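Local coordinates for protein phosphotransferase ChpT (Brucella abortus, PDB 4QPK) that relays phosphoryl groups as a homodimeric histidine phosphotransferase in the phosphorelay that controls growth, division and intracellular survival of the bacterium, at residues B[38-43]-B[214-219]. Residues are numbered along the deposited sequence; the frame is centred on the assembly and turned at random.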
loop_
_atom_site.group_PDB
_atom_site.type_symbol
_atom_site.label_atom_id
_atom_site.label_comp_id
_atom_site.label_asym_id
_atom_site.label_seq_id
_atom_site.Cartn_x
_atom_site.Cartn_y
_atom_site.Cartn_z
ATOM N N PRO B 38 -7.296 -11.350 -20.752
ATOM C CA PRO B 38 -7.085 -10.718 -22.066
ATOM C C PRO B 38 -6.012 -9.635 -22.076
ATOM O O PRO B 38 -5.531 -9.250 -23.143
ATOM C CB PRO B 38 -8.444 -10.090 -22.365
ATOM C CG PRO B 38 -8.948 -9.708 -20.998
ATOM C CD PRO B 38 -8.476 -10.791 -20.060
ATOM N N VAL B 39 -5.652 -9.148 -20.895
ATOM C CA VAL B 39 -4.628 -8.128 -20.765
ATOM C C VAL B 39 -3.689 -8.528 -19.635
ATOM O O VAL B 39 -4.087 -9.254 -18.723
ATOM C CB VAL B 39 -5.269 -6.739 -20.496
ATOM C CG1 VAL B 39 -6.095 -6.771 -19.216
ATOM C CG2 VAL B 39 -4.224 -5.629 -20.444
ATOM N N THR B 40 -2.448 -8.060 -19.690
ATOM C CA THR B 40 -1.531 -8.288 -18.587
ATOM C C THR B 40 -0.788 -7.008 -18.205
ATOM O O THR B 40 -0.409 -6.200 -19.054
ATOM C CB THR B 40 -0.521 -9.420 -18.920
ATOM O OG1 THR B 40 0.150 -9.828 -17.721
ATOM C CG2 THR B 40 0.508 -8.967 -19.938
ATOM N N LEU B 41 -0.592 -6.826 -16.908
ATOM C CA LEU B 41 0.147 -5.674 -16.408
ATOM C C LEU B 41 1.541 -6.104 -16.043
ATOM O O LEU B 41 1.747 -7.216 -15.546
ATOM C CB LEU B 41 -0.531 -5.030 -15.188
ATOM C CG LEU B 41 -1.746 -4.108 -15.312
ATOM C CD1 LEU B 41 -2.794 -4.622 -16.293
ATOM C CD2 LEU B 41 -2.359 -3.872 -13.924
ATOM N N SER B 42 2.502 -5.218 -16.303
ATOM C CA SER B 42 3.872 -5.432 -15.862
ATOM C C SER B 42 3.899 -5.461 -14.353
ATOM O O SER B 42 2.972 -4.960 -13.704
ATOM C CB SER B 42 4.803 -4.328 -16.374
ATOM O OG SER B 42 4.483 -3.079 -15.777
ATOM N N ALA B 43 4.968 -6.018 -13.797
ATOM C CA ALA B 43 5.155 -6.051 -12.358
ATOM C C ALA B 43 5.129 -4.634 -11.788
ATOM O O ALA B 43 4.459 -4.376 -10.790
ATOM C CB ALA B 43 6.454 -6.746 -12.005
ATOM N N GLN B 214 -8.394 -3.699 -9.026
ATOM C CA GLN B 214 -8.818 -4.693 -8.047
ATOM C C GLN B 214 -9.563 -5.868 -8.712
ATOM O O GLN B 214 -9.270 -7.023 -8.409
ATOM C CB GLN B 214 -9.669 -4.041 -6.943
ATOM C CG GLN B 214 -9.889 -4.931 -5.714
ATOM C CD GLN B 214 -11.044 -5.873 -5.896
ATOM O OE1 GLN B 214 -12.062 -5.506 -6.494
ATOM N NE2 GLN B 214 -10.915 -7.088 -5.368
ATOM N N PRO B 215 -10.520 -5.589 -9.627
ATOM C CA PRO B 215 -11.080 -6.753 -10.339
ATOM C C PRO B 215 -10.061 -7.493 -11.213
ATOM O O PRO B 215 -10.118 -8.723 -11.295
ATOM C CB PRO B 215 -12.198 -6.144 -11.202
ATOM C CG PRO B 215 -12.019 -4.664 -11.135
ATOM C CD PRO B 215 -11.341 -4.385 -9.829
ATOM N N TYR B 216 -9.133 -6.763 -11.830
ATOM C CA TYR B 216 -8.061 -7.399 -12.583
ATOM C C TYR B 216 -7.271 -8.334 -11.680
ATOM O O TYR B 216 -7.038 -9.502 -12.002
ATOM C CB TYR B 216 -7.144 -6.334 -13.204
ATOM C CG TYR B 216 -5.870 -6.915 -13.769
ATOM C CD1 TYR B 216 -5.827 -7.454 -15.046
ATOM C CD2 TYR B 216 -4.713 -6.954 -13.000
ATOM C CE1 TYR B 216 -4.651 -7.999 -15.549
ATOM C CE2 TYR B 216 -3.541 -7.503 -13.489
ATOM C CZ TYR B 216 -3.514 -8.020 -14.760
ATOM O OH TYR B 216 -2.334 -8.563 -15.232
ATOM N N TYR B 217 -6.893 -7.815 -10.517
ATOM C CA TYR B 217 -6.099 -8.560 -9.547
ATOM C C TYR B 217 -6.822 -9.810 -9.047
ATOM O O TYR B 217 -6.205 -10.872 -8.846
ATOM C CB TYR B 217 -5.754 -7.635 -8.377
ATOM C CG TYR B 217 -4.820 -8.214 -7.324
ATOM C CD1 TYR B 217 -3.536 -8.627 -7.643
ATOM C CD2 TYR B 217 -5.222 -8.298 -5.993
ATOM C CE1 TYR B 217 -2.687 -9.136 -6.669
ATOM C CE2 TYR B 217 -4.379 -8.807 -5.015
ATOM C CZ TYR B 217 -3.112 -9.219 -5.357
ATOM O OH TYR B 217 -2.286 -9.718 -4.371
ATOM N N THR B 218 -8.126 -9.679 -8.836
ATOM C CA THR B 218 -8.944 -10.807 -8.395
ATOM C C THR B 218 -8.845 -11.968 -9.394
ATOM O O THR B 218 -8.618 -13.119 -9.012
ATOM C CB THR B 218 -10.420 -10.387 -8.232
ATOM O OG1 THR B 218 -10.513 -9.306 -7.285
ATOM C CG2 THR B 218 -11.262 -11.569 -7.749
ATOM N N LEU B 219 -8.984 -11.648 -10.676
ATOM C CA LEU B 219 -8.916 -12.660 -11.733
ATOM C C LEU B 219 -7.509 -13.243 -11.837
ATOM O O LEU B 219 -7.337 -14.438 -12.065
ATOM C CB LEU B 219 -9.351 -12.052 -13.068
ATOM C CG LEU B 219 -10.825 -11.635 -13.080
ATOM C CD1 LEU B 219 -11.111 -10.697 -14.229
ATOM C CD2 LEU B 219 -11.751 -12.853 -13.140
#
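Tyr216, on helix 213-225 of the kinase-like C-terminal domain, meets the extended N-terminal segment 38-43 that leads into the first helix of the DHp domain, helix 43-74. Its CG lies anti to the backbone N (chi1 169°), which sends the ring off the helix and across to that segment. At the end of the ring, Tyr216 OH accepts a hydrogen bond from Leu41 N, 3.0 Å long and fairly straight at 159°. A tyrosine suits this place because its long, flat side chain offers carbon surface along its length and an acceptor for a backbone N-H at its end. Leu41 uses its branched tip as well: CD1 lies over one ring face, 4.0 Å from the centroid of the Tyr216 ring in a CH-pi contact, while CD2 reaches Tyr216 CE2 at 3.8 Å. The same residue thus holds the phenol by its backbone and its side chain. At the ring edge, in plane, Val39 O stands 3.5 Å from Tyr216 CE1, and Val39 CG1 comes beside the rim near that carbon, raised to the side on which Leu41 lies. Ser42 N-caps helix 43-74 through OG to Asp45 N. Tyr216 packs on Leu46 and Tyr217 on Leu50, both of that helix, so helix 213-225 lies against its start; Leu41 touches Leu49, Tyr217 packs on Leu44 of the second subunit at the dimer, and Leu219 rests on helix 193-199.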